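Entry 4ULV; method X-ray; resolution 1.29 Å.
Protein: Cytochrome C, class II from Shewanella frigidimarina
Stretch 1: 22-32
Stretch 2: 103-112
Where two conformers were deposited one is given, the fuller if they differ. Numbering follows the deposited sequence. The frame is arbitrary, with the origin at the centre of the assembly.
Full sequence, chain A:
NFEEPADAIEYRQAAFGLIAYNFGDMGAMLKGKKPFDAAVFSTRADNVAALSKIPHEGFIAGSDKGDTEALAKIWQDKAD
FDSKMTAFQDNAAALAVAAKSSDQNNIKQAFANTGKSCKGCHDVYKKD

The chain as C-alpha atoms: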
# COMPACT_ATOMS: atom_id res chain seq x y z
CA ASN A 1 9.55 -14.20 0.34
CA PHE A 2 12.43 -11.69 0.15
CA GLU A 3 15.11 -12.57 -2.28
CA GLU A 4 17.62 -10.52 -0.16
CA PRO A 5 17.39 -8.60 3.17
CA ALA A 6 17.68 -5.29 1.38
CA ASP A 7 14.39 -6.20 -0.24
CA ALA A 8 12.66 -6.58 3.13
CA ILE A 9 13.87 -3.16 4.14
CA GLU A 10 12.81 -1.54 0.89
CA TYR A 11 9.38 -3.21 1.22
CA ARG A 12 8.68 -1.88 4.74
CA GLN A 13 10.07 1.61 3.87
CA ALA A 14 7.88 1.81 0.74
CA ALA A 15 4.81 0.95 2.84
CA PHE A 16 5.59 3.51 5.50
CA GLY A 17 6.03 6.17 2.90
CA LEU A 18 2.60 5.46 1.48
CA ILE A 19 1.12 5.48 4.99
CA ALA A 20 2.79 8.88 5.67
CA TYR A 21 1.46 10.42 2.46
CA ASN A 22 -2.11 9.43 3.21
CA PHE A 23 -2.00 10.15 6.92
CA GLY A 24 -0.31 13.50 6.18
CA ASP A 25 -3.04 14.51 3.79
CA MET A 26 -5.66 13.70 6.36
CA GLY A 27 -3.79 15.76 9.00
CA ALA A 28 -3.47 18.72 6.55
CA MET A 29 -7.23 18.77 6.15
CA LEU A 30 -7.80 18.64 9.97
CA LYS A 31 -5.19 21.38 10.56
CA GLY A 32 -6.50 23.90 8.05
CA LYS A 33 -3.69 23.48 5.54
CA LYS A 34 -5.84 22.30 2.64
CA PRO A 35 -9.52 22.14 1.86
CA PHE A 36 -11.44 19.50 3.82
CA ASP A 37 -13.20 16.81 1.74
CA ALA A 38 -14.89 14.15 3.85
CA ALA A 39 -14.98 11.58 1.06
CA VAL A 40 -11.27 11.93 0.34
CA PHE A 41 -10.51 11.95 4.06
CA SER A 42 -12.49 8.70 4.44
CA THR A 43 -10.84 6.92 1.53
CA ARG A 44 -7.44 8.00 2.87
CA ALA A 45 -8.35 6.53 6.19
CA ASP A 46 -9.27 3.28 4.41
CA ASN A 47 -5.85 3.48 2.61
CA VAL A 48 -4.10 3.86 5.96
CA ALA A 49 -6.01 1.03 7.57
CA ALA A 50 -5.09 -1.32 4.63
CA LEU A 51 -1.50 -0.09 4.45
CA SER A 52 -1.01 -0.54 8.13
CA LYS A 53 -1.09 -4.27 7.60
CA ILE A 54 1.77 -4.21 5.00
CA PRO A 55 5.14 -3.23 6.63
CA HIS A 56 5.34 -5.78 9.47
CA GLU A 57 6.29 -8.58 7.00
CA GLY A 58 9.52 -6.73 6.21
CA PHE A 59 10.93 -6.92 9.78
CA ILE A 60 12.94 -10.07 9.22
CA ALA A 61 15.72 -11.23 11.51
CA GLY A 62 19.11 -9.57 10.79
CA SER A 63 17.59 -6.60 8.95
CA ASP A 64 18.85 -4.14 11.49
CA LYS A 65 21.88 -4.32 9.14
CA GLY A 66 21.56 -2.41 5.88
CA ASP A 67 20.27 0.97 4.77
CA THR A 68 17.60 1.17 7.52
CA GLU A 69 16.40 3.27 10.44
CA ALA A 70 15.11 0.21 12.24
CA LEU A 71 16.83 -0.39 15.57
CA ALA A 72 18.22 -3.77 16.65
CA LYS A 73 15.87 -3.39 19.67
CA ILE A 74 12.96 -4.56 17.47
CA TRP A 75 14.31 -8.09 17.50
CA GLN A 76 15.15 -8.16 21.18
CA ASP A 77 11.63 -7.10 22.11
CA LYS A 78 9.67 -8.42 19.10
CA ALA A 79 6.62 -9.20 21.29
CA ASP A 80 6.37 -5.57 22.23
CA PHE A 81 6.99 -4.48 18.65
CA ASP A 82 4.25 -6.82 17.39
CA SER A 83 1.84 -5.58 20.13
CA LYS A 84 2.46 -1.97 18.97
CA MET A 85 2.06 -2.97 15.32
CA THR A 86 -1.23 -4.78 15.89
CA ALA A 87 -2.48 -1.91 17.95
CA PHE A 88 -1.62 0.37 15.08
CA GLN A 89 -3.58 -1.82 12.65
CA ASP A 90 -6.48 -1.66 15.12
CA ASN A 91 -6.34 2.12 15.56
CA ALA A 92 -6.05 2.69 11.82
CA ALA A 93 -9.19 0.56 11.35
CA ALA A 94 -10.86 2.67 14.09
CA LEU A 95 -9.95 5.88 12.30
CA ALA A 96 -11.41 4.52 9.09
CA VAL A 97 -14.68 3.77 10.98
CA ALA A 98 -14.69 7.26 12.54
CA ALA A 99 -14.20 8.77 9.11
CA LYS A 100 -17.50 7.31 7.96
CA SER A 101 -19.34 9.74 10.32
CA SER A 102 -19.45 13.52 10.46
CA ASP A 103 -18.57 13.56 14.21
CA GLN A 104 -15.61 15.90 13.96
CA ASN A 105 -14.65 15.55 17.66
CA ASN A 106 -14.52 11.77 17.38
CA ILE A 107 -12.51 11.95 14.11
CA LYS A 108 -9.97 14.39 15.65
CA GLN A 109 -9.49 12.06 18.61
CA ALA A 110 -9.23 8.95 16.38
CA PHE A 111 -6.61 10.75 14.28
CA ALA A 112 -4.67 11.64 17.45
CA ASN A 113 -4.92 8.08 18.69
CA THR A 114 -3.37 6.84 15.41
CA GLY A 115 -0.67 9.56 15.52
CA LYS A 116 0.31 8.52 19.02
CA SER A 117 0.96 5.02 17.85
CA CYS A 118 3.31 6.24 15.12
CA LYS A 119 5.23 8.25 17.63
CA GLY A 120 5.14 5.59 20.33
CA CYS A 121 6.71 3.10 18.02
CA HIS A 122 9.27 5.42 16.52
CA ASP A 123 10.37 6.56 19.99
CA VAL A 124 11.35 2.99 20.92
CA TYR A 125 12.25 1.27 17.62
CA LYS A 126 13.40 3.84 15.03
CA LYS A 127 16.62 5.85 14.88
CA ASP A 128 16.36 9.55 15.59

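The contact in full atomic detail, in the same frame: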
# COMPACT_ATOMS: atom_id res chain seq x y z
N ASN A 22 -0.68 9.41 2.99
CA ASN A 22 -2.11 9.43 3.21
C ASN A 22 -2.48 10.02 4.56
O ASN A 22 -3.37 10.86 4.62
CB ASN A 22 -2.66 7.99 3.02
CG ASN A 22 -2.82 7.61 1.56
OD1 ASN A 22 -3.80 7.99 0.95
ND2 ASN A 22 -1.80 6.98 0.99
N PHE A 23 -1.74 9.61 5.58
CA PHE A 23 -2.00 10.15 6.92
C PHE A 23 -1.72 11.65 6.97
O PHE A 23 -2.42 12.42 7.66
CB PHE A 23 -1.12 9.41 7.92
CG PHE A 23 -1.49 9.66 9.37
CD1 PHE A 23 -2.64 9.14 9.88
CD2 PHE A 23 -0.64 10.31 10.22
CE1 PHE A 23 -3.03 9.34 11.18
CE2 PHE A 23 -0.99 10.52 11.52
CZ PHE A 23 -2.19 10.00 12.02
N GLY A 24 -0.67 12.08 6.29
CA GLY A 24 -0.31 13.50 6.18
C GLY A 24 -1.33 14.37 5.51
O GLY A 24 -1.66 15.46 5.94
N ASP A 25 -1.93 13.81 4.44
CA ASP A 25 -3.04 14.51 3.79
C ASP A 25 -4.24 14.71 4.68
O ASP A 25 -4.86 15.78 4.72
CB ASP A 25 -3.43 13.86 2.46
CG ASP A 25 -4.31 14.76 1.63
OD1 ASP A 25 -3.82 15.84 1.22
OD2 ASP A 25 -5.49 14.38 1.37
N MET A 26 -4.57 13.65 5.42
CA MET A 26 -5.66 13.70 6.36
C MET A 26 -5.36 14.79 7.42
O MET A 26 -6.24 15.60 7.76
CB MET A 26 -5.82 12.34 7.02
CG MET A 26 -6.28 11.28 6.02
SD MET A 26 -6.06 9.59 6.67
CE MET A 26 -7.34 9.75 7.77
N GLY A 27 -4.13 14.79 7.92
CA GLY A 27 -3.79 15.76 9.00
C GLY A 27 -3.81 17.17 8.41
O GLY A 27 -4.34 18.10 9.10
N ALA A 28 -3.38 17.37 7.17
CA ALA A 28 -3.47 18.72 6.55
C ALA A 28 -4.90 19.25 6.51
O ALA A 28 -5.14 20.42 6.76
CB ALA A 28 -2.85 18.74 5.15
N MET A 29 -5.85 18.37 6.19
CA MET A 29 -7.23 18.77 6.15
C MET A 29 -7.78 19.11 7.56
O MET A 29 -8.58 20.07 7.72
CB MET A 29 -8.10 17.66 5.60
CG MET A 29 -7.89 17.37 4.11
SD MET A 29 -9.13 16.19 3.48
CE MET A 29 -8.59 16.08 1.80
N LEU A 30 -7.36 18.36 8.57
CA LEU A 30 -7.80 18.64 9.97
C LEU A 30 -7.15 19.90 10.55
O LEU A 30 -7.71 20.51 11.50
CB LEU A 30 -7.50 17.49 10.88
CG LEU A 30 -8.32 16.24 10.57
CD1 LEU A 30 -7.82 15.08 11.42
CD2 LEU A 30 -9.84 16.46 10.72
N LYS A 31 -6.00 20.31 10.04
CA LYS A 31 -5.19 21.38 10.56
C LYS A 31 -5.26 22.62 9.70
O LYS A 31 -4.50 23.52 9.90
CB LYS A 31 -3.77 20.86 10.79
CG LYS A 31 -3.87 19.82 11.89
CD LYS A 31 -2.55 19.30 12.38
CE LYS A 31 -2.01 18.21 11.52
NZ LYS A 31 -1.17 17.32 12.36
N GLY A 32 -6.20 22.71 8.79
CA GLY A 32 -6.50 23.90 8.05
C GLY A 32 -5.57 24.21 6.89
O GLY A 32 -5.61 25.34 6.31
N ASP A 103 -18.91 13.17 12.83
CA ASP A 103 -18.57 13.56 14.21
C ASP A 103 -17.11 14.03 14.25
O ASP A 103 -16.21 13.20 14.29
CB ASP A 103 -18.89 12.39 15.17
CG ASP A 103 -18.53 12.65 16.59
OD1 ASP A 103 -17.91 13.68 16.94
OD2 ASP A 103 -18.90 11.75 17.40
N GLN A 104 -16.93 15.35 14.12
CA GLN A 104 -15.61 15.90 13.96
C GLN A 104 -14.80 15.66 15.21
O GLN A 104 -13.58 15.46 15.14
CB GLN A 104 -15.63 17.30 13.38
CG GLN A 104 -15.96 17.40 11.86
CD GLN A 104 -15.28 16.36 10.86
OE1 GLN A 104 -14.08 16.34 10.67
NE2 GLN A 104 -16.10 15.55 10.20
N ASN A 105 -15.38 15.75 16.40
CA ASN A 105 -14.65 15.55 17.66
C ASN A 105 -14.08 14.12 17.72
O ASN A 105 -12.96 13.88 18.13
CB ASN A 105 -15.62 15.80 18.85
CG ASN A 105 -14.96 15.68 20.20
OD1 ASN A 105 -14.43 16.67 20.73
ND2 ASN A 105 -15.02 14.50 20.80
N ASN A 106 -14.93 13.17 17.36
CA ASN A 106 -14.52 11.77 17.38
C ASN A 106 -13.40 11.53 16.33
O ASN A 106 -12.42 10.84 16.59
CB ASN A 106 -15.69 10.85 17.17
CG ASN A 106 -15.33 9.43 17.45
OD1 ASN A 106 -14.94 9.06 18.58
ND2 ASN A 106 -15.42 8.60 16.42
N ILE A 107 -13.57 12.10 15.13
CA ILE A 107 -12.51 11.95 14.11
C ILE A 107 -11.19 12.55 14.58
O ILE A 107 -10.12 11.91 14.39
CB ILE A 107 -12.93 12.56 12.77
CG1 ILE A 107 -13.99 11.68 12.14
CG2 ILE A 107 -11.76 12.75 11.81
CD1 ILE A 107 -14.79 12.35 11.04
N LYS A 108 -11.19 13.77 15.16
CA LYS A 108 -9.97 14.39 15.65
C LYS A 108 -9.29 13.50 16.67
O LYS A 108 -8.05 13.30 16.62
CB LYS A 108 -10.23 15.78 16.14
CG LYS A 108 -10.46 16.74 14.98
CD LYS A 108 -10.73 18.17 15.38
N GLN A 109 -10.06 12.95 17.61
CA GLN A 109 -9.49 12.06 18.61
C GLN A 109 -8.97 10.72 18.01
O GLN A 109 -7.89 10.24 18.43
CB GLN A 109 -10.45 11.89 19.80
CG GLN A 109 -9.84 10.99 20.85
CD GLN A 109 -8.71 11.65 21.58
OE1 GLN A 109 -8.91 12.67 22.21
NE2 GLN A 109 -7.55 11.04 21.57
N ALA A 110 -9.69 10.14 17.06
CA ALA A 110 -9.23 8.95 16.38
C ALA A 110 -7.90 9.21 15.65
O ALA A 110 -7.00 8.36 15.63
CB ALA A 110 -10.29 8.42 15.46
N PHE A 111 -7.82 10.39 15.04
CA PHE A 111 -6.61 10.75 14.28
C PHE A 111 -5.46 10.88 15.27
O PHE A 111 -4.37 10.36 15.03
CB PHE A 111 -6.84 12.05 13.49
CG PHE A 111 -5.66 12.45 12.66
CD1 PHE A 111 -5.54 11.94 11.37
CD2 PHE A 111 -4.71 13.35 13.11
CE1 PHE A 111 -4.42 12.25 10.60
CE2 PHE A 111 -3.65 13.68 12.31
CZ PHE A 111 -3.51 13.12 11.08
N ALA A 112 -5.68 11.56 16.41
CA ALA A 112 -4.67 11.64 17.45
C ALA A 112 -4.27 10.29 18.02
O ALA A 112 -3.10 10.06 18.27
CB ALA A 112 -5.13 12.57 18.58

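How do the two backbones meet? Residues 22-30 and 104-112 are helical, and their axes run at 139° to one another, closer to antiparallel than parallel, with a closest approach of 11.5 Å. The CA atoms of Leu30 and Lys108 lie 7.4 Å apart, and those of Gly27 and Phe111 7.8 Å. The first helix gives way at Lys31, whose N makes only weak bonds to Gly27 O and Ala28 O. The second starts after Asp103, an N-cap whose OD1 accepts from Asn106 N at 3.1 Å.

What holds the center of the contact? Phe111 has the largest area covered by the other stretch. It sits as a knob among Phe23, Met26, Gly27 and Leu30, and its ring is sandwiched. Over one face of the Phe111 ring lies the Phe23 ring in an offset stack, planes 11° apart and centroids 4.2 Å apart. Over the opposite face is Leu30 CD1, 4.0 Å from the centroid of the Phe111 ring in a CH-pi contact.

Why can the Phe111 ring come so close to the first helix? Gly27 offers no side chain, so its CA lies 3.4 Å from Phe111 CZ; a CB in ideal position would be 3.0 Å from that same CZ, a clash. Met26 CB packs nearby, 3.8 Å from Phe111 CE1.

What does Leu30 do in return? It is the reciprocal knob, seated among Gln104, Ile107, Lys108 and Phe111. Leu30 CD2 is 4.3 Å from Ile107 CG2 and 4.2 Å from Gln104 OE1, while Leu30 CD1 reaches Phe111 CG at 3.6 Å. No hydrogen bond crosses between the modelled atoms, although the end of the Lys108 side chain is missing; the contact seen here rests on apolar and aromatic packing.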